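Local coordinates for protein LRIM1 (Anopheles gambiae, PDB 3O53) that forms a heterodimeric complex with the leucine-rich repeat protein APL1C that regulates complement-like immunity in the mosquito, this chain being its leucine-rich repeat domain, at residues A[12-17]-A[37-42]; A[17-22]-A[44-49]. All coordinates share one frame; numbering follows the deposited sequence.

Contact 1. Residues A[12-17]-A[37-42]; sequences YKIEKV and KELDLS. With NAG (2-acetamido-2-deoxy-beta-D-glucopyranose), chain C.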
# COMPACT_ATOMS: atom_id res chain seq x y z
N TYR A 12 -17.03 24.47 2.53
CA TYR A 12 -16.43 25.57 3.26
C TYR A 12 -14.93 25.36 3.44
O TYR A 12 -14.45 24.23 3.51
CB TYR A 12 -17.06 25.68 4.64
CG TYR A 12 -18.53 26.01 4.64
CD1 TYR A 12 -18.98 27.27 5.04
CD2 TYR A 12 -19.48 25.06 4.28
CE1 TYR A 12 -20.32 27.58 5.07
CE2 TYR A 12 -20.83 25.37 4.30
CZ TYR A 12 -21.24 26.63 4.70
OH TYR A 12 -22.58 26.94 4.72
N LYS A 13 -14.21 26.47 3.54
CA LYS A 13 -12.76 26.43 3.72
C LYS A 13 -12.39 27.47 4.76
O LYS A 13 -12.94 28.57 4.76
CB LYS A 13 -12.06 26.70 2.38
CG LYS A 13 -10.55 26.81 2.45
CD LYS A 13 -9.93 26.55 1.07
CE LYS A 13 -8.64 27.32 0.86
NZ LYS A 13 -7.58 27.01 1.86
N ILE A 14 -11.47 27.12 5.65
CA ILE A 14 -11.07 28.03 6.71
C ILE A 14 -9.56 28.24 6.68
O ILE A 14 -8.81 27.27 6.61
CB ILE A 14 -11.52 27.51 8.09
CG1 ILE A 14 -12.98 27.06 8.03
CG2 ILE A 14 -11.33 28.59 9.14
CD1 ILE A 14 -13.57 26.69 9.37
N GLU A 15 -9.14 29.49 6.71
CA GLU A 15 -7.72 29.83 6.66
C GLU A 15 -7.34 30.76 7.80
O GLU A 15 -8.19 31.41 8.40
CB GLU A 15 -7.38 30.50 5.33
CG GLU A 15 -7.82 29.72 4.10
CD GLU A 15 -7.39 30.38 2.81
OE1 GLU A 15 -8.12 30.26 1.81
OE2 GLU A 15 -6.33 31.04 2.80
N LYS A 16 -6.04 30.82 8.09
CA LYS A 16 -5.54 31.70 9.13
C LYS A 16 -6.16 31.37 10.48
O LYS A 16 -6.46 32.27 11.27
CB LYS A 16 -5.79 33.16 8.76
CG LYS A 16 -5.14 33.56 7.44
CD LYS A 16 -5.10 35.06 7.25
CE LYS A 16 -4.24 35.43 6.05
NZ LYS A 16 -4.24 36.88 5.76
N VAL A 17 -6.36 30.07 10.74
CA VAL A 17 -6.83 29.61 12.04
C VAL A 17 -5.67 29.04 12.84
O VAL A 17 -4.61 28.75 12.30
CB VAL A 17 -7.90 28.51 11.91
CG1 VAL A 17 -9.17 29.08 11.32
CG2 VAL A 17 -7.38 27.35 11.08
N LYS A 37 -21.19 20.18 3.94
CA LYS A 37 -20.91 18.87 3.37
C LYS A 37 -19.41 18.63 3.26
O LYS A 37 -18.94 17.51 3.41
CB LYS A 37 -21.56 18.74 1.99
CG LYS A 37 -21.03 17.55 1.19
CD LYS A 37 -21.74 17.38 -0.15
CE LYS A 37 -23.16 16.88 0.03
NZ LYS A 37 -23.70 16.30 -1.25
N GLU A 38 -18.65 19.67 2.98
CA GLU A 38 -17.20 19.52 2.92
C GLU A 38 -16.56 20.65 3.71
O GLU A 38 -16.97 21.80 3.59
CB GLU A 38 -16.72 19.52 1.46
CG GLU A 38 -17.45 18.51 0.58
CD GLU A 38 -16.78 18.30 -0.78
OE1 GLU A 38 -15.64 18.76 -0.97
OE2 GLU A 38 -17.41 17.65 -1.66
N LEU A 39 -15.57 20.31 4.53
CA LEU A 39 -14.81 21.31 5.27
C LEU A 39 -13.33 21.15 4.96
O LEU A 39 -12.78 20.06 5.09
CB LEU A 39 -15.04 21.17 6.78
CG LEU A 39 -14.26 22.16 7.64
CD1 LEU A 39 -14.59 23.59 7.24
CD2 LEU A 39 -14.52 21.95 9.14
N ASP A 40 -12.70 22.24 4.57
CA ASP A 40 -11.29 22.24 4.20
C ASP A 40 -10.50 23.10 5.18
O ASP A 40 -10.67 24.31 5.24
CB ASP A 40 -11.13 22.76 2.77
CG ASP A 40 -9.69 22.81 2.33
OD1 ASP A 40 -8.83 22.24 3.02
OD2 ASP A 40 -9.42 23.43 1.27
N LEU A 41 -9.64 22.45 5.97
CA LEU A 41 -8.82 23.14 6.96
C LEU A 41 -7.33 23.06 6.62
O LEU A 41 -6.48 23.29 7.48
CB LEU A 41 -9.05 22.54 8.35
CG LEU A 41 -10.50 22.50 8.82
CD1 LEU A 41 -10.59 21.95 10.23
CD2 LEU A 41 -11.13 23.88 8.75
N SER A 42 -7.02 22.74 5.37
CA SER A 42 -5.64 22.50 4.97
C SER A 42 -4.77 23.75 5.08
O SER A 42 -5.26 24.87 4.96
CB SER A 42 -5.59 21.97 3.54
OG SER A 42 -6.37 22.77 2.67
C1 NAG C . -6.95 18.76 0.50
C2 NAG C . -7.31 18.18 -0.85
C3 NAG C . -6.07 18.11 -1.73
C4 NAG C . -5.36 19.46 -1.76
C5 NAG C . -5.10 19.98 -0.36
C6 NAG C . -4.49 21.37 -0.41
C7 NAG C . -9.03 16.45 -1.00
C8 NAG C . -9.32 15.02 -0.71
N2 NAG C . -7.80 16.84 -0.67
O3 NAG C . -6.44 17.68 -3.01
O4 NAG C . -4.13 19.28 -2.41
O5 NAG C . -6.31 20.01 0.37
O6 NAG C . -5.42 22.25 -1.01
O7 NAG C . -9.87 17.19 -1.51
O HOH W 1 -8.09 25.51 4.24
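Lys13 and Asp40 lie side by side on one face of a parallel strand pair, while Ile14, Leu39 and Leu41 pack together on the other. With CG anti to the backbone N (chi1 175°), the Lys13 chain starts out alongside Asp40, and its aliphatic part does the touching: CD of Lys13 is 3.2 Å from OD2 of Asp40. The ammonium goes further, to a salt bridge between Lys13 NZ and Glu15 OE1 at 3.3 Å and to a water lying 3.0 Å from both Asp40 O and Ser42 O. A long, flexible lysine suits this partly exposed face. Asp40 turns its other oxygen along its own chain: OD1 accepts from Ser42 N, above the carboxylate plane, in an Asx turn, and Ser42 OG lies a short 2.5 Å from it. Ser42 OG is also 3.6 Å from O5 of the glycan's NAG. On the buried face, branched aliphatic side chains pack together. Ile14 CB meets Leu41 CD2 at 3.7 Å, the two side chains pointing the same way, whereas Ile14 crosses Leu39 obliquely, CD1 to CD1 at 3.9 Å. The Tyr12 hydroxyl is hydrogen-bonded to Asn35. Between the faces, Tyr12 N bonds to Glu38 O, Asp40 N to Tyr12 O, and Ile14 N to Asp40 O. A polar face backed by an aliphatic core is typical of the parallel strands lining the concave side of a leucine-rich repeat solenoid.

Contact 2. Residues A[17-22]-A[44-49]; sequences VTDSSL and NPLSQI
Asp19 CG stands anti to its carbonyl carbon (chi1 -64°), and Ser47 OG sits between its own backbone N and carbonyl carbon (chi1 73°); these two torsions bring Asp19 CG and Ser47 OG to 3.2 Å from each other. Both Asp19 oxygens are used: Ser47 N gives a nearly straight bond to the syn lone pair of OD1 at 2.9 Å, and Ser47 OG reaches OD2 at 2.6 Å from above the carboxylate plane. Aspartate suits the place, offering two acceptors to a serine with two donors. One water links Asp19 OD1 to Gln48 O, another Asp19 N to Pro45 O. Beside these bonds, Leu22 and Leu46 cross at about a right angle, their CD2 methyls 4.1 Å apart. Val17 CG2 lies 3.2 Å from Asn44 CG; Asn44 OD1 accepts from Val17 N at 3.3 Å, the donor well above the amide plane, while its ND2 bonds to the carbonyls of Leu41 and Ile14. Asn44 fits the asparagine of the LxxLxLxxN repeat consensus, its amide serving backbone groups of its own turn and the neighbouring one. The two loops follow strands 11-15 and 38-40 and lead into helices 22-30 and 51-54, with the loop holding Asn68 and Tyr71 next in line.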
# COMPACT_ATOMS: atom_id res chain seq x y z
N VAL A 17 -6.36 30.07 10.74
CA VAL A 17 -6.83 29.61 12.04
C VAL A 17 -5.67 29.04 12.84
O VAL A 17 -4.61 28.75 12.30
CB VAL A 17 -7.90 28.51 11.91
CG1 VAL A 17 -9.17 29.08 11.32
CG2 VAL A 17 -7.38 27.35 11.08
N THR A 18 -5.89 28.86 14.14
CA THR A 18 -4.87 28.35 15.04
C THR A 18 -5.56 27.50 16.09
O THR A 18 -6.79 27.49 16.17
CB THR A 18 -4.13 29.49 15.75
OG1 THR A 18 -4.97 30.05 16.77
CG2 THR A 18 -3.75 30.59 14.77
N ASP A 19 -4.78 26.80 16.90
CA ASP A 19 -5.35 26.04 18.01
C ASP A 19 -6.21 26.96 18.90
O ASP A 19 -7.21 26.53 19.47
CB ASP A 19 -4.25 25.39 18.84
CG ASP A 19 -3.45 24.36 18.05
OD1 ASP A 19 -3.99 23.81 17.06
OD2 ASP A 19 -2.29 24.10 18.42
N SER A 20 -5.81 28.22 19.02
CA SER A 20 -6.47 29.13 19.95
C SER A 20 -7.76 29.72 19.37
O SER A 20 -8.65 30.13 20.12
CB SER A 20 -5.52 30.24 20.39
OG SER A 20 -5.15 31.08 19.31
N SER A 21 -7.86 29.77 18.05
CA SER A 21 -9.02 30.38 17.40
C SER A 21 -9.88 29.38 16.63
O SER A 21 -10.84 29.76 15.97
CB SER A 21 -8.56 31.48 16.44
OG SER A 21 -7.83 30.94 15.36
N LEU A 22 -9.53 28.10 16.71
CA LEU A 22 -10.27 27.08 15.97
C LEU A 22 -11.68 26.98 16.52
O LEU A 22 -12.66 26.98 15.76
CB LEU A 22 -9.58 25.72 16.07
CG LEU A 22 -10.31 24.57 15.36
CD1 LEU A 22 -10.42 24.85 13.87
CD2 LEU A 22 -9.62 23.22 15.59
N ASN A 44 -3.11 25.09 7.55
CA ASN A 44 -3.02 25.79 8.82
C ASN A 44 -2.03 25.12 9.77
O ASN A 44 -1.49 24.06 9.47
CB ASN A 44 -4.40 25.86 9.45
CG ASN A 44 -5.33 26.77 8.68
OD1 ASN A 44 -5.09 27.97 8.57
ND2 ASN A 44 -6.39 26.20 8.13
N PRO A 45 -1.77 25.77 10.91
CA PRO A 45 -0.88 25.24 11.95
C PRO A 45 -1.63 24.49 13.05
O PRO A 45 -1.16 24.45 14.19
CB PRO A 45 -0.26 26.50 12.55
CG PRO A 45 -1.31 27.55 12.38
CD PRO A 45 -2.16 27.17 11.19
N LEU A 46 -2.78 23.91 12.72
CA LEU A 46 -3.55 23.16 13.70
C LEU A 46 -2.77 21.95 14.20
O LEU A 46 -2.24 21.17 13.41
CB LEU A 46 -4.88 22.70 13.11
CG LEU A 46 -5.82 23.83 12.68
CD1 LEU A 46 -7.06 23.26 12.01
CD2 LEU A 46 -6.20 24.69 13.87
N SER A 47 -2.68 21.80 15.52
CA SER A 47 -1.93 20.71 16.12
C SER A 47 -2.87 19.64 16.64
O SER A 47 -2.43 18.56 17.04
CB SER A 47 -1.06 21.23 17.26
OG SER A 47 -1.86 21.56 18.39
N GLN A 48 -4.16 19.92 16.65
CA GLN A 48 -5.13 18.92 17.07
C GLN A 48 -6.55 19.33 16.72
O GLN A 48 -6.86 20.51 16.58
CB GLN A 48 -5.01 18.67 18.57
CG GLN A 48 -4.83 19.93 19.40
CD GLN A 48 -4.53 19.63 20.85
OE1 GLN A 48 -5.36 19.07 21.57
NE2 GLN A 48 -3.34 20.01 21.30
N ILE A 49 -7.41 18.33 16.58
CA ILE A 49 -8.82 18.56 16.38
C ILE A 49 -9.56 17.37 16.96
O ILE A 49 -9.10 16.24 16.84
CB ILE A 49 -9.17 18.74 14.88
CG1 ILE A 49 -10.64 19.13 14.72
CG2 ILE A 49 -8.86 17.46 14.11
CD1 ILE A 49 -10.95 19.82 13.40
O HOH W 2 -6.55 23.08 17.19
O HOH W 3 -2.11 26.52 16.00

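From the N terminus, the chain runs along strand 11-15, turns at Lys16, passes through Val17, which belongs to both contacts, and enters helix 22-30. It returns through strand 38-40, where contact 1 closes a loop through that helix by setting the strand beside 11-15. Continuing, residues 44-49 come back against 17-22, and contact 2 closes a second loop. The segments alternate along the sequence, so the loops cross, each contact joining the same two neighbouring strand-and-loop units: contact 1 at their strands, contact 2 at the turns that follow. The Asn44 side chain bridges to the end of strand 11-15 and Leu41 CD1 packs on Ile49 CD1, making the two contacts, with centres about 11 Å apart, continuous.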